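Local coordinates for surface presentation of antigens protein SpaK (Salmonella typhimurium, PDB 2FM8) that acts as a type III secretion chaperone that stores effectors such as SipA, SopA, SopE and SopE2 in the bacterial cytoplasm, ready for rapid delivery into host cells, at residues A[92-96]-A[97-101]; A[18-21]-A[22-25]. All coordinates share one frame; numbering follows the deposited sequence.

Contact 1 (A[92-96]-A[97-101])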
loop_
_atom_site.group_PDB
_atom_site.type_symbol
_atom_site.label_atom_id
_atom_site.label_comp_id
_atom_site.label_asym_id
_atom_site.label_seq_id
_atom_site.Cartn_x
_atom_site.Cartn_y
_atom_site.Cartn_z
ATOM N N GLY A 92 -3.832 -6.634 8.626
ATOM C CA GLY A 92 -5.006 -5.787 8.536
ATOM C C GLY A 92 -4.799 -4.525 9.367
ATOM O O GLY A 92 -3.676 -4.127 9.664
ATOM N N GLU A 93 -5.902 -3.887 9.709
ATOM C CA GLU A 93 -5.880 -2.656 10.462
ATOM C C GLU A 93 -7.090 -2.579 11.414
ATOM O O GLU A 93 -8.214 -2.703 10.994
ATOM C CB GLU A 93 -5.880 -1.448 9.517
ATOM C CG GLU A 93 -5.731 -0.146 10.315
ATOM C CD GLU A 93 -5.796 1.105 9.517
ATOM O OE1 GLU A 93 -6.065 1.038 8.308
ATOM O OE2 GLU A 93 -5.582 2.174 10.124
ATOM N N GLN A 94 -6.836 -2.365 12.693
ATOM C CA GLN A 94 -7.882 -2.301 13.691
ATOM C C GLN A 94 -7.573 -1.135 14.595
ATOM O O GLN A 94 -6.436 -0.963 15.020
ATOM C CB GLN A 94 -7.936 -3.580 14.550
ATOM C CG GLN A 94 -8.753 -4.700 13.973
ATOM C CD GLN A 94 -10.231 -4.430 14.088
ATOM O OE1 GLN A 94 -10.788 -4.354 15.193
ATOM N NE2 GLN A 94 -10.878 -4.259 12.947
ATOM N N ASN A 95 -8.613 -0.360 14.898
ATOM C CA ASN A 95 -8.499 0.839 15.699
ATOM C C ASN A 95 -7.353 1.765 15.283
ATOM O O ASN A 95 -6.640 2.308 16.136
ATOM C CB ASN A 95 -8.394 0.444 17.156
ATOM C CG ASN A 95 -9.576 -0.384 17.601
ATOM O OD1 ASN A 95 -10.740 -0.069 17.272
ATOM N ND2 ASN A 95 -9.291 -1.470 18.330
ATOM N N GLY A 96 -7.208 1.950 13.966
ATOM C CA GLY A 96 -6.137 2.797 13.403
ATOM C C GLY A 96 -4.733 2.229 13.557
ATOM O O GLY A 96 -3.746 2.944 13.428
ATOM N N GLU A 97 -4.637 0.927 13.834
ATOM C CA GLU A 97 -3.355 0.279 14.058
ATOM C C GLU A 97 -3.179 -0.892 13.108
ATOM O O GLU A 97 -4.131 -1.598 12.829
ATOM C CB GLU A 97 -3.263 -0.213 15.494
ATOM C CG GLU A 97 -3.497 0.867 16.546
ATOM C CD GLU A 97 -2.918 0.513 17.947
ATOM O OE1 GLU A 97 -2.206 -0.531 18.114
ATOM O OE2 GLU A 97 -3.159 1.334 18.861
ATOM N N LEU A 98 -1.962 -1.084 12.598
ATOM C CA LEU A 98 -1.673 -2.259 11.819
ATOM C C LEU A 98 -1.849 -3.532 12.663
ATOM O O LEU A 98 -1.421 -3.587 13.831
ATOM C CB LEU A 98 -0.255 -2.209 11.287
ATOM C CG LEU A 98 0.087 -3.266 10.232
ATOM C CD1 LEU A 98 -0.671 -3.022 8.931
ATOM C CD2 LEU A 98 1.598 -3.169 9.982
ATOM N N THR A 99 -2.435 -4.556 12.057
ATOM C CA THR A 99 -2.712 -5.814 12.737
ATOM C C THR A 99 -1.992 -6.984 12.062
ATOM O O THR A 99 -1.972 -7.109 10.835
ATOM C CB THR A 99 -4.239 -6.012 12.804
ATOM O OG1 THR A 99 -4.789 -4.958 13.622
ATOM C CG2 THR A 99 -4.592 -7.296 13.478
ATOM N N LEU A 100 -1.341 -7.820 12.867
ATOM C CA LEU A 100 -0.729 -9.045 12.384
ATOM C C LEU A 100 -1.692 -10.179 12.702
ATOM O O LEU A 100 -2.149 -10.297 13.834
ATOM C CB LEU A 100 0.608 -9.301 13.090
ATOM C CG LEU A 100 1.372 -10.563 12.651
ATOM C CD1 LEU A 100 1.826 -10.386 11.176
ATOM C CD2 LEU A 100 2.566 -10.839 13.579
ATOM N N LYS A 101 -1.971 -11.030 11.722
ATOM C CA LYS A 101 -3.049 -12.025 11.874
ATOM C C LYS A 101 -2.599 -13.361 11.303
ATOM O O LYS A 101 -1.998 -13.408 10.221
ATOM C CB LYS A 101 -4.312 -11.634 11.083
ATOM C CG LYS A 101 -4.814 -10.239 11.252
ATOM C CD LYS A 101 -6.204 -10.056 10.574
ATOM C CE LYS A 101 -6.192 -10.050 9.057
ATOM N NZ LYS A 101 -7.612 -9.811 8.409
#

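Contact 2 (A[18-21]-A[22-25])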
loop_
_atom_site.group_PDB
_atom_site.type_symbol
_atom_site.label_atom_id
_atom_site.label_comp_id
_atom_site.label_asym_id
_atom_site.label_seq_id
_atom_site.Cartn_x
_atom_site.Cartn_y
_atom_site.Cartn_z
ATOM N N GLY A 18 4.824 -24.108 29.512
ATOM C CA GLY A 18 5.344 -23.970 30.873
ATOM C C GLY A 18 4.821 -22.717 31.557
ATOM O O GLY A 18 5.488 -22.160 32.421
ATOM N N CYS A 19 3.646 -22.237 31.157
ATOM C CA CYS A 19 3.063 -21.040 31.780
ATOM C C CYS A 19 2.622 -21.296 33.216
ATOM O O CYS A 19 2.231 -22.412 33.578
ATOM C CB CYS A 19 1.859 -20.516 31.001
ATOM S SG CYS A 19 2.350 -19.746 29.407
ATOM N N ASP A 20 2.709 -20.237 34.014
ATOM C CA ASP A 20 2.127 -20.221 35.335
ATOM C C ASP A 20 0.605 -20.241 35.204
ATOM O O ASP A 20 0.007 -19.214 34.846
ATOM C CB ASP A 20 2.558 -18.963 36.086
ATOM C CG ASP A 20 1.936 -18.871 37.477
ATOM O OD1 ASP A 20 0.986 -19.632 37.800
ATOM O OD2 ASP A 20 2.411 -18.024 38.245
ATOM N N PRO A 21 -0.028 -21.392 35.517
ATOM C CA PRO A 21 -1.485 -21.510 35.349
ATOM C C PRO A 21 -2.331 -20.540 36.229
ATOM O O PRO A 21 -3.503 -20.299 35.915
ATOM C CB PRO A 21 -1.764 -22.978 35.711
ATOM C CG PRO A 21 -0.647 -23.353 36.633
ATOM C CD PRO A 21 0.558 -22.620 36.095
ATOM N N SER A 22 -1.730 -19.970 37.275
ATOM C CA SER A 22 -2.398 -18.951 38.085
ATOM C C SER A 22 -2.669 -17.626 37.348
ATOM O O SER A 22 -3.557 -16.871 37.768
ATOM C CB SER A 22 -1.652 -18.713 39.426
ATOM O OG SER A 22 -0.587 -17.773 39.332
ATOM N N LEU A 23 -1.943 -17.360 36.249
ATOM C CA LEU A 23 -2.145 -16.137 35.423
ATOM C C LEU A 23 -3.400 -16.160 34.547
ATOM O O LEU A 23 -3.845 -15.111 34.045
ATOM C CB LEU A 23 -0.941 -15.898 34.512
ATOM C CG LEU A 23 0.389 -15.681 35.230
ATOM C CD1 LEU A 23 1.482 -15.371 34.250
ATOM C CD2 LEU A 23 0.271 -14.557 36.271
ATOM N N ILE A 24 -3.941 -17.358 34.372
ATOM C CA ILE A 24 -5.082 -17.607 33.536
ATOM C C ILE A 24 -6.403 -17.292 34.271
ATOM O O ILE A 24 -6.782 -17.985 35.226
ATOM C CB ILE A 24 -5.075 -19.092 33.057
ATOM C CG1 ILE A 24 -3.779 -19.414 32.307
ATOM C CG2 ILE A 24 -6.290 -19.385 32.154
ATOM C CD1 ILE A 24 -3.598 -20.899 31.990
ATOM N N GLY A 25 -7.098 -16.251 33.816
ATOM C CA GLY A 25 -8.366 -15.855 34.407
ATOM C C GLY A 25 -9.553 -16.635 33.857
ATOM O O GLY A 25 -9.418 -17.782 33.399
HETATM O O HOH W 1 -6.360 -21.126 35.016
#

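Contact 1 (A[92-96]-A[97-101])
The peptide planes of Gly92, Gln94 and Glu97 are the flat groups across which this tight beta hairpin closes. Thr99 N sits over a face of the Gly92 carbonyl, 54° out of its plane, and Glu97 N stands similarly above that of Gln94, whereas Gln94 N meets Glu97 O at 2.8 Å in the carbonyl plane. The chain reverses through a type I' turn from Gln94 to Glu97, with Asn95 and Gly96 at its corner, both at positive phi. Two antiparallel hydrogen-bonded pairs, Gly92 with Thr99 and Gln94 with Glu97, flank the non-hydrogen-bonded pair of Glu93 and Leu98. On the face of Glu93 and Leu98, CG of Glu93, carried beside its own carbonyl carbon (chi1 -175°), lies 3.3 Å from Glu97 O. That oxygen is also approached by Glu93 CA at 3.1 Å in a CA-H...O contact. Leu98 packs on Met63 and Leu66 of helix 62-78, and Met78 of the second subunit touches it too, placing this face at the chaperone dimer. On the face of Gln94 and Thr99, CB of Gln94 reaches Thr99 OG1 at 3.6 Å. Glu97 turns its carboxylate to a partner beyond the hairpin, OE1 accepting a hydrogen bond from Gly59 N. Beside the pair of Gly92 and Thr99, CD1 of Leu98 rests 3.3 Å from Gly92 O.

Contact 2 (A[18-21]-A[22-25])
An Asx turn built on Asp20 and Ser22 opens a short 3-10 segment in the loop between helix 6-17 and strand 32-37. Asp20 OD1 accepts Ser22 N at 2.8 Å and Ser22 OG at 2.9 Å, so one oxygen is gripped twice, by backbone and side chain of the same residue. Both donors come from the same face of the carboxylate, each 38° out of its plane. Asp20 holds its carboxylate beside its own carbonyl carbon (chi1 178°), on the side where Ser22 follows, while the hydroxyl of Ser22 is brought back by a chi1 of 86°, between its backbone N and carbonyl carbon. Meanwhile Asp20 O accepts a hydrogen bond from Leu23 N at 3.0 Å, closing a turn round Pro21 and Ser22, and CG of Leu23 lies 4.0 Å from Asp20 CB. A weak bond from Ile24 N to Pro21 O, 3.3 Å, continues the winding by one step. Leu23 and Gly25 both form backbone hydrogen bonds with the chain of another protein, and the side chains of Leu23 and Ile24 pack on its apolar groups. An aspartate side chain bonded two residues ahead while its carbonyl bonds three ahead is typical of an Asx turn that starts a 3-10 turn.

How the contacts relate
Contact 2 comes first along the chain and contact 1 well after it, their centres about 27 Å apart and their nearest atoms about 18 Å. They lie on opposite sides of the chain's centre, and the antiparallel sheet relates them: the loop of 18-25 leads from helix 6-17 into strand 32-37, one outermost strand of the sheet within this chain, whereas 92-101 belongs to the hairpin of strands 97-103 and 90-94, the latter the other outermost strand. Although distant, both meet the chain of another protein in the assembly, consistent with an effector extended over the chaperone surface; contact 1 additionally lies against the second subunit.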